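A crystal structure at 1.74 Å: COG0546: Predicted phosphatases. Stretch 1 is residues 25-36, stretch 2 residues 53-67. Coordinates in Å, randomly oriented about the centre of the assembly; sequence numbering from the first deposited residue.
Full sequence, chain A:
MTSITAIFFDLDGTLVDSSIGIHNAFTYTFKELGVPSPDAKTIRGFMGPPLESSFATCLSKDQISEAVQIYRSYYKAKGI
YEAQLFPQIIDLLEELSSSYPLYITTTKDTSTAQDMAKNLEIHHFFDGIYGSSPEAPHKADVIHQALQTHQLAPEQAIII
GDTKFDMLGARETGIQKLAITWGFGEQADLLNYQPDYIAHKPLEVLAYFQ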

ATOM      1  N   ALA A  25       6.544 -12.440   8.971  1.00 11.41           N
ATOM      2  CA  ALA A  25       7.171 -13.007   7.780  1.00 11.84           C
ATOM      3  C   ALA A  25       8.681 -12.691   7.756  1.00 11.90           C
ATOM      4  O   ALA A  25       9.488 -13.580   7.442  1.00 11.03           O
ATOM      5  CB  ALA A  25       6.475 -12.510   6.519  1.00 11.73           C
ATOM      6  N   PHE A  26       9.077 -11.450   8.074  1.00 11.59           N
ATOM      7  CA  PHE A  26      10.517 -11.136   8.129  1.00 12.24           C
ATOM      8  C   PHE A  26      11.267 -11.964   9.176  1.00 12.73           C
ATOM      9  O   PHE A  26      12.317 -12.553   8.889  1.00 12.23           O
ATOM     10  CB  PHE A  26      10.777  -9.655   8.357  1.00 13.12           C
ATOM     11  CG  PHE A  26      10.698  -8.857   7.104  1.00 12.19           C
ATOM     12  CD1 PHE A  26       9.670  -7.948   6.931  1.00 12.68           C
ATOM     13  CD2 PHE A  26      11.632  -9.054   6.076  1.00 13.68           C
ATOM     14  CE1 PHE A  26       9.572  -7.206   5.763  1.00 12.84           C
ATOM     15  CE2 PHE A  26      11.545  -8.289   4.881  1.00 13.64           C
ATOM     16  CZ  PHE A  26      10.500  -7.387   4.732  1.00 12.88           C
ATOM     17  N   THR A  27      10.702 -12.034  10.367  1.00 12.46           N
ATOM     18  CA  THR A  27      11.405 -12.709  11.484  1.00 13.20           C
ATOM     19  C   THR A  27      11.435 -14.230  11.260  1.00 12.70           C
ATOM     20  O   THR A  27      12.399 -14.902  11.657  1.00 12.60           O
ATOM     21  CB  THR A  27      10.817 -12.345  12.873  1.00 13.02           C
ATOM     22  OG1 THR A  27       9.451 -12.739  12.928  1.00 11.61           O
ATOM     23  CG2 THR A  27      10.916 -10.800  13.148  1.00 14.62           C
ATOM     24  N   TYR A  28      10.376 -14.770  10.652  1.00 12.13           N
ATOM     25  CA  TYR A  28      10.400 -16.192  10.231  1.00 12.45           C
ATOM     26  C   TYR A  28      11.562 -16.439   9.285  1.00 11.90           C
ATOM     27  O   TYR A  28      12.263 -17.465   9.382  1.00 12.18           O
ATOM     28  CB  TYR A  28       9.066 -16.628   9.560  1.00 12.61           C
ATOM     29  CG  TYR A  28       9.119 -18.074   9.094  1.00 12.59           C
ATOM     30  CD1 TYR A  28       9.074 -19.116  10.022  1.00 15.50           C
ATOM     31  CD2 TYR A  28       9.310 -18.394   7.734  1.00 13.38           C
ATOM     32  CE1 TYR A  28       9.143 -20.458   9.611  1.00 14.55           C
ATOM     33  CE2 TYR A  28       9.382 -19.732   7.310  1.00 14.78           C
ATOM     34  CZ  TYR A  28       9.312 -20.749   8.260  1.00 15.56           C
ATOM     35  OH  TYR A  28       9.417 -22.070   7.879  1.00 14.75           O
ATOM     36  N   THR A  29      11.761 -15.510   8.344  1.00 11.79           N
ATOM     37  CA  THR A  29      12.844 -15.644   7.363  1.00 12.39           C
ATOM     38  C   THR A  29      14.214 -15.638   8.020  1.00 12.20           C
ATOM     39  O   THR A  29      15.021 -16.513   7.754  1.00 12.75           O
ATOM     40  CB  THR A  29      12.740 -14.585   6.244  1.00 12.97           C
ATOM     41  OG1 THR A  29      11.439 -14.685   5.650  1.00 12.12           O
ATOM     42  CG2 THR A  29      13.816 -14.835   5.136  1.00 13.22           C
ATOM     43  N   PHE A  30      14.469 -14.656   8.878  1.00 12.46           N
ATOM     44  CA  PHE A  30      15.737 -14.598   9.608  1.00 13.20           C
ATOM     45  C   PHE A  30      15.961 -15.818  10.514  1.00 13.75           C
ATOM     46  O   PHE A  30      17.099 -16.319  10.587  1.00 13.88           O
ATOM     47  CB  PHE A  30      15.861 -13.281  10.369  1.00 13.15           C
ATOM     48  CG  PHE A  30      15.771 -12.056   9.470  1.00 13.22           C
ATOM     49  CD1 PHE A  30      16.613 -11.917   8.368  1.00 16.36           C
ATOM     50  CD2 PHE A  30      14.858 -11.050   9.740  1.00 14.93           C
ATOM     51  CE1 PHE A  30      16.537 -10.772   7.528  1.00 18.19           C
ATOM     52  CE2 PHE A  30      14.763  -9.921   8.916  1.00 14.46           C
ATOM     53  CZ  PHE A  30      15.607  -9.789   7.801  1.00 14.83           C
ATOM     54  N   LYS A  31      14.909 -16.291  11.183  1.00 13.06           N
ATOM     55  CA  LYS A  31      14.987 -17.560  11.952  1.00 13.57           C
ATOM     56  C   LYS A  31      15.447 -18.726  11.038  1.00 13.84           C
ATOM     57  O   LYS A  31      16.347 -19.486  11.379  1.00 12.80           O
ATOM     58  CB  LYS A  31      13.649 -17.892  12.624  1.00 12.95           C
ATOM     59  CG  LYS A  31      13.550 -19.369  13.114  1.00 13.54           C
ATOM     60  CD  LYS A  31      12.216 -19.709  13.712  1.00 15.32           C
ATOM     61  CE  LYS A  31      12.192 -21.174  14.118  1.00 17.65           C
ATOM     62  NZ  LYS A  31      11.026 -21.511  14.995  1.00 21.78           N
ATOM     63  N   GLU A  32      14.844 -18.846   9.855  1.00 14.04           N
ATOM     64  CA  GLU A  32      15.185 -19.958   8.962  1.00 14.76           C
ATOM     65  C   GLU A  32      16.590 -19.845   8.408  1.00 15.35           C
ATOM     66  O   GLU A  32      17.291 -20.874   8.227  1.00 14.61           O
ATOM     67  CB  GLU A  32      14.154 -20.092   7.829  1.00 14.43           C
ATOM     68  CG  GLU A  32      12.763 -20.578   8.303  1.00 15.48           C
ATOM     69  CD  GLU A  32      12.839 -21.893   9.081  1.00 17.58           C
ATOM     70  OE1 GLU A  32      13.355 -22.874   8.525  1.00 19.50           O
ATOM     71  OE2 GLU A  32      12.418 -21.928  10.254  1.00 17.93           O
ATOM     72  N   LEU A  33      17.019 -18.606   8.160  1.00 16.20           N
ATOM     73  CA  LEU A  33      18.367 -18.349   7.643  1.00 17.71           C
ATOM     74  C   LEU A  33      19.447 -18.395   8.744  1.00 18.56           C
ATOM     75  O   LEU A  33      20.653 -18.400   8.454  1.00 19.15           O
ATOM     76  CB  LEU A  33      18.401 -17.026   6.883  1.00 17.81           C
ATOM     77  CG  LEU A  33      17.540 -16.969   5.610  1.00 18.32           C
ATOM     78  CD1 LEU A  33      17.664 -15.611   4.940  1.00 19.84           C
ATOM     79  CD2 LEU A  33      17.842 -18.092   4.609  1.00 21.45           C
ATOM     80  N   GLY A  34      18.997 -18.422   9.993  1.00 19.11           N
ATOM     81  CA  GLY A  34      19.866 -18.522  11.156  1.00 19.99           C
ATOM     82  C   GLY A  34      20.637 -17.246  11.437  1.00 20.97           C
ATOM     83  O   GLY A  34      21.806 -17.301  11.809  1.00 21.37           O
ATOM     84  N   VAL A  35      19.984 -16.104  11.232  1.00 20.85           N
ATOM     85  CA  VAL A  35      20.599 -14.775  11.393  1.00 21.38           C
ATOM     86  C   VAL A  35      19.778 -13.938  12.364  1.00 21.16           C
ATOM     87  O   VAL A  35      18.561 -14.106  12.443  1.00 20.13           O
ATOM     88  CB  VAL A  35      20.712 -14.004  10.047  1.00 21.80           C
ATOM     89  CG1 VAL A  35      21.605 -14.749   9.055  1.00 24.02           C
ATOM     90  CG2 VAL A  35      19.355 -13.755   9.454  1.00 22.67           C
ATOM     91  N   PRO A  36      20.438 -13.047  13.139  1.00 21.04           N
ATOM     92  CA  PRO A  36      19.635 -12.243  14.059  1.00 21.11           C
ATOM     93  C   PRO A  36      18.625 -11.380  13.312  1.00 21.32           C
ATOM     94  O   PRO A  36      18.916 -10.862  12.203  1.00 21.87           O
ATOM     95  CB  PRO A  36      20.684 -11.391  14.795  1.00 21.21           C
ATOM     96  CG  PRO A  36      21.968 -12.231  14.693  1.00 21.05           C
ATOM     97  CD  PRO A  36      21.880 -12.776  13.284  1.00 21.40           C
ATOM     98  N   SER A  53      14.838  -5.359  -2.051  1.00 24.78           N
ATOM     99  CA  SER A  53      15.600  -4.210  -1.565  1.00 24.62           C
ATOM    100  C   SER A  53      15.836  -4.243  -0.053  1.00 23.58           C
ATOM    101  O   SER A  53      16.948  -3.975   0.418  1.00 23.21           O
ATOM    102  CB  SER A  53      14.909  -2.911  -1.961  1.00 24.87           C
ATOM    103  OG  SER A  53      15.785  -1.818  -1.724  1.00 28.56           O
ATOM    104  N   SER A  54      14.787  -4.562   0.705  1.00 22.13           N
ATOM    105  CA  SER A  54      14.908  -4.718   2.149  1.00 21.69           C
ATOM    106  C   SER A  54      15.891  -5.800   2.547  1.00 21.04           C
ATOM    107  O   SER A  54      16.772  -5.548   3.366  1.00 20.99           O
ATOM    108  CB  SER A  54      13.545  -4.973   2.789  1.00 21.12           C
ATOM    109  OG  SER A  54      12.737  -3.811   2.655  1.00 21.80           O
ATOM    110  N   PHE A  55      15.735  -7.000   1.988  1.00 21.09           N
ATOM    111  CA  PHE A  55      16.655  -8.100   2.296  1.00 21.70           C
ATOM    112  C   PHE A  55      18.098  -7.778   1.893  1.00 22.24           C
ATOM    113  O   PHE A  55      19.042  -8.221   2.543  1.00 22.41           O
ATOM    114  CB  PHE A  55      16.209  -9.406   1.633  1.00 20.90           C
ATOM    115  CG  PHE A  55      15.092 -10.125   2.372  1.00 19.03           C
ATOM    116  CD1 PHE A  55      13.943 -10.515   1.694  1.00 17.81           C
ATOM    117  CD2 PHE A  55      15.212 -10.444   3.728  1.00 17.74           C
ATOM    118  CE1 PHE A  55      12.920 -11.202   2.345  1.00 17.34           C
ATOM    119  CE2 PHE A  55      14.186 -11.124   4.395  1.00 18.20           C
ATOM    120  CZ  PHE A  55      13.031 -11.499   3.703  1.00 18.78           C
ATOM    121  N   ALA A  56      18.269  -7.013   0.823  1.00 23.47           N
ATOM    122  CA  ALA A  56      19.619  -6.565   0.446  1.00 24.49           C
ATOM    123  C   ALA A  56      20.300  -5.755   1.565  1.00 25.54           C
ATOM    124  O   ALA A  56      21.519  -5.811   1.720  1.00 25.94           O
ATOM    125  CB  ALA A  56      19.596  -5.791  -0.871  1.00 24.60           C
ATOM    126  N   THR A  57      19.529  -5.040   2.381  1.00 26.50           N
ATOM    127  CA  THR A  57      20.135  -4.282   3.480  1.00 27.47           C
ATOM    128  C   THR A  57      20.798  -5.143   4.566  1.00 28.47           C
ATOM    129  O   THR A  57      21.669  -4.654   5.298  1.00 28.96           O
ATOM    130  CB  THR A  57      19.171  -3.250   4.117  1.00 27.63           C
ATOM    131  OG1 THR A  57      18.122  -3.923   4.821  1.00 27.96           O
ATOM    132  CG2 THR A  57      18.587  -2.311   3.048  1.00 26.93           C
ATOM    133  N   CYS A  58      20.417  -6.416   4.670  1.00 29.00           N
ATOM    134  CA  CYS A  58      20.866  -7.228   5.806  1.00 29.59           C
ATOM    135  C   CYS A  58      21.332  -8.647   5.486  1.00 29.35           C
ATOM    136  O   CYS A  58      21.709  -9.390   6.391  1.00 29.77           O
ATOM    137  CB  CYS A  58      19.768  -7.266   6.880  1.00 30.14           C
ATOM    138  SG  CYS A  58      18.161  -7.721   6.228  1.00 33.09           S
ATOM    139  N   LEU A  59      21.273  -9.034   4.213  1.00 28.83           N
ATOM    140  CA  LEU A  59      21.694 -10.361   3.785  1.00 28.48           C
ATOM    141  C   LEU A  59      22.681 -10.274   2.630  1.00 28.54           C
ATOM    142  O   LEU A  59      22.711  -9.289   1.900  1.00 28.11           O
ATOM    143  CB  LEU A  59      20.488 -11.202   3.348  1.00 27.53           C
ATOM    144  CG  LEU A  59      19.413 -11.577   4.359  1.00 26.79           C
ATOM    145  CD1 LEU A  59      18.317 -12.354   3.633  1.00 26.29           C
ATOM    146  CD2 LEU A  59      19.977 -12.380   5.530  1.00 27.63           C
ATOM    147  N   SER A  60      23.476 -11.325   2.445  1.00 29.56           N
ATOM    148  CA  SER A  60      24.336 -11.403   1.271  1.00 30.02           C
ATOM    149  C   SER A  60      23.487 -11.541   0.028  1.00 30.59           C
ATOM    150  O   SER A  60      22.440 -12.197   0.051  1.00 29.69           O
ATOM    151  CB  SER A  60      25.324 -12.565   1.379  1.00 30.45           C
ATOM    152  OG  SER A  60      26.229 -12.325   2.437  1.00 31.93           O
ATOM    153  N   LYS A  61      23.951 -10.916  -1.051  1.00 31.03           N
ATOM    154  CA  LYS A  61      23.241 -10.888  -2.333  1.00 31.99           C
ATOM    155  C   LYS A  61      22.831 -12.291  -2.826  1.00 31.99           C
ATOM    156  O   LYS A  61      21.708 -12.481  -3.323  1.00 32.07           O
ATOM    157  CB  LYS A  61      24.092 -10.129  -3.367  1.00 32.11           C
ATOM    158  CG  LYS A  61      23.494  -9.978  -4.768  1.00 33.37           C
ATOM    159  CD  LYS A  61      24.544  -9.463  -5.751  1.00 33.21           C
ATOM    160  CE  LYS A  61      25.668 -10.515  -5.968  1.00 35.16           C
ATOM    161  NZ  LYS A  61      26.673 -10.193  -7.049  1.00 33.65           N
ATOM    162  N   ASP A  62      23.729 -13.265  -2.656  1.00 31.39           N
ATOM    163  CA  ASP A  62      23.465 -14.664  -3.015  1.00 31.23           C
ATOM    164  C   ASP A  62      22.318 -15.308  -2.222  1.00 30.01           C
ATOM    165  O   ASP A  62      21.824 -16.368  -2.610  1.00 29.90           O
ATOM    166  CB  ASP A  62      24.723 -15.507  -2.813  1.00 31.94           C
ATOM    167  CG  ASP A  62      25.353 -15.276  -1.452  1.00 35.04           C
ATOM    168  OD1 ASP A  62      26.101 -14.280  -1.313  1.00 38.57           O
ATOM    169  OD2 ASP A  62      25.090 -16.074  -0.518  1.00 38.34           O
ATOM    170  N   GLN A  63      21.904 -14.684  -1.121  1.00 28.41           N
ATOM    171  CA  GLN A  63      20.808 -15.237  -0.301  1.00 26.95           C
ATOM    172  C   GLN A  63      19.429 -14.569  -0.492  1.00 25.10           C
ATOM    173  O   GLN A  63      18.434 -15.038   0.076  1.00 23.80           O
ATOM    174  CB  GLN A  63      21.189 -15.258   1.175  1.00 27.61           C
ATOM    175  CG  GLN A  63      21.977 -16.503   1.564  1.00 30.72           C
ATOM    176  CD  GLN A  63      21.883 -16.834   3.040  1.00 34.10           C
ATOM    177  OE1 GLN A  63      22.165 -15.993   3.903  1.00 35.33           O
ATOM    178  NE2 GLN A  63      21.494 -18.080   3.344  1.00 33.76           N
ATOM    179  N   ILE A  64      19.373 -13.502  -1.293  1.00 23.43           N
ATOM    180  CA  ILE A  64      18.131 -12.704  -1.411  1.00 21.63           C
ATOM    181  C   ILE A  64      16.973 -13.518  -1.946  1.00 20.61           C
ATOM    182  O   ILE A  64      15.866 -13.452  -1.397  1.00 19.74           O
ATOM    183  CB  ILE A  64      18.299 -11.416  -2.294  1.00 22.53           C
ATOM    184  CG1 ILE A  64      19.405 -10.509  -1.747  1.00 23.53           C
ATOM    185  CG2 ILE A  64      16.977 -10.652  -2.411  1.00 21.46           C
ATOM    186  CD1 ILE A  64      19.397 -10.360  -0.267  1.00 24.78           C
ATOM    187  N   SER A  65      17.218 -14.251  -3.033  1.00 20.01           N
ATOM    188  CA  SER A  65      16.190 -15.065  -3.688  1.00 19.82           C
ATOM    189  C   SER A  65      15.609 -16.101  -2.726  1.00 18.47           C
ATOM    190  O   SER A  65      14.389 -16.279  -2.653  1.00 18.46           O
ATOM    191  CB  SER A  65      16.762 -15.752  -4.939  1.00 20.88           C
ATOM    192  OG  SER A  65      15.750 -16.481  -5.608  1.00 25.34           O
ATOM    193  N   GLU A  66      16.486 -16.777  -1.982  1.00 17.34           N
ATOM    194  CA  GLU A  66      16.039 -17.744  -0.958  1.00 17.32           C
ATOM    195  C   GLU A  66      15.202 -17.043   0.119  1.00 15.85           C
ATOM    196  O   GLU A  66      14.143 -17.540   0.527  1.00 14.97           O
ATOM    197  CB  GLU A  66      17.245 -18.424  -0.304  1.00 16.64           C
ATOM    198  CG  GLU A  66      16.905 -19.422   0.811  1.00 18.94           C
ATOM    199  CD  GLU A  66      18.141 -19.914   1.564  1.00 19.13           C
ATOM    200  OE1 GLU A  66      19.254 -19.443   1.280  1.00 25.68           O
ATOM    201  OE2 GLU A  66      18.002 -20.760   2.469  1.00 25.36           O
ATOM    202  N   ALA A  67      15.709 -15.907   0.596  1.00 15.40           N
ATOM    203  CA  ALA A  67      14.978 -15.089   1.586  1.00 15.62           C
ATOM    204  C   ALA A  67      13.579 -14.711   1.093  1.00 15.80           C
ATOM    205  O   ALA A  67      12.611 -14.874   1.822  1.00 15.07           O
ATOM    206  CB  ALA A  67      15.768 -13.848   1.964  1.00 15.50           C
TER

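What fills the space beside the helix of the first stretch? The ring of Phe 55 does, packing against Phe 26, Thr 29 and Phe 30. Phe 26 turns its edge toward one face of Phe 55, with centroids 5.2 Å apart and planes at 62°; the closest atoms are Phe 26 CD2 and Phe 55 CZ, at 3.7 Å. Phe 30 CZ meets the edge of the same ring, 3.9 Å from Phe 55 CE2, and Thr 29 CG2 lies 3.7 Å from Phe 55 CZ.

What does Thr 29 offer? A methyl: in its m rotamer, Thr 29 OG1 donates to Ala 25 O at 2.9 Å and CG2 reaches the second stretch. Thr 29 CG2 lies 3.9 Å from Ala 67 CB. Thr 29 CA and Ala 67 CA are 6.2 Å apart.

Where does Leu 33 fit? It enters a hollow lined by Leu 59, Gln 63, Glu 66 and Ala 67. Leu 33 CD1 packs 3.6 Å from Leu 59 CD1 and 3.9 Å from Ala 67 CB, while Leu 33 CD2 lies 3.4 Å from Glu 66 OE2.

Does any polar bond tie the stretches together? No hydrogen bond crosses; the contact rests on packing, which buries 474 Å² in all.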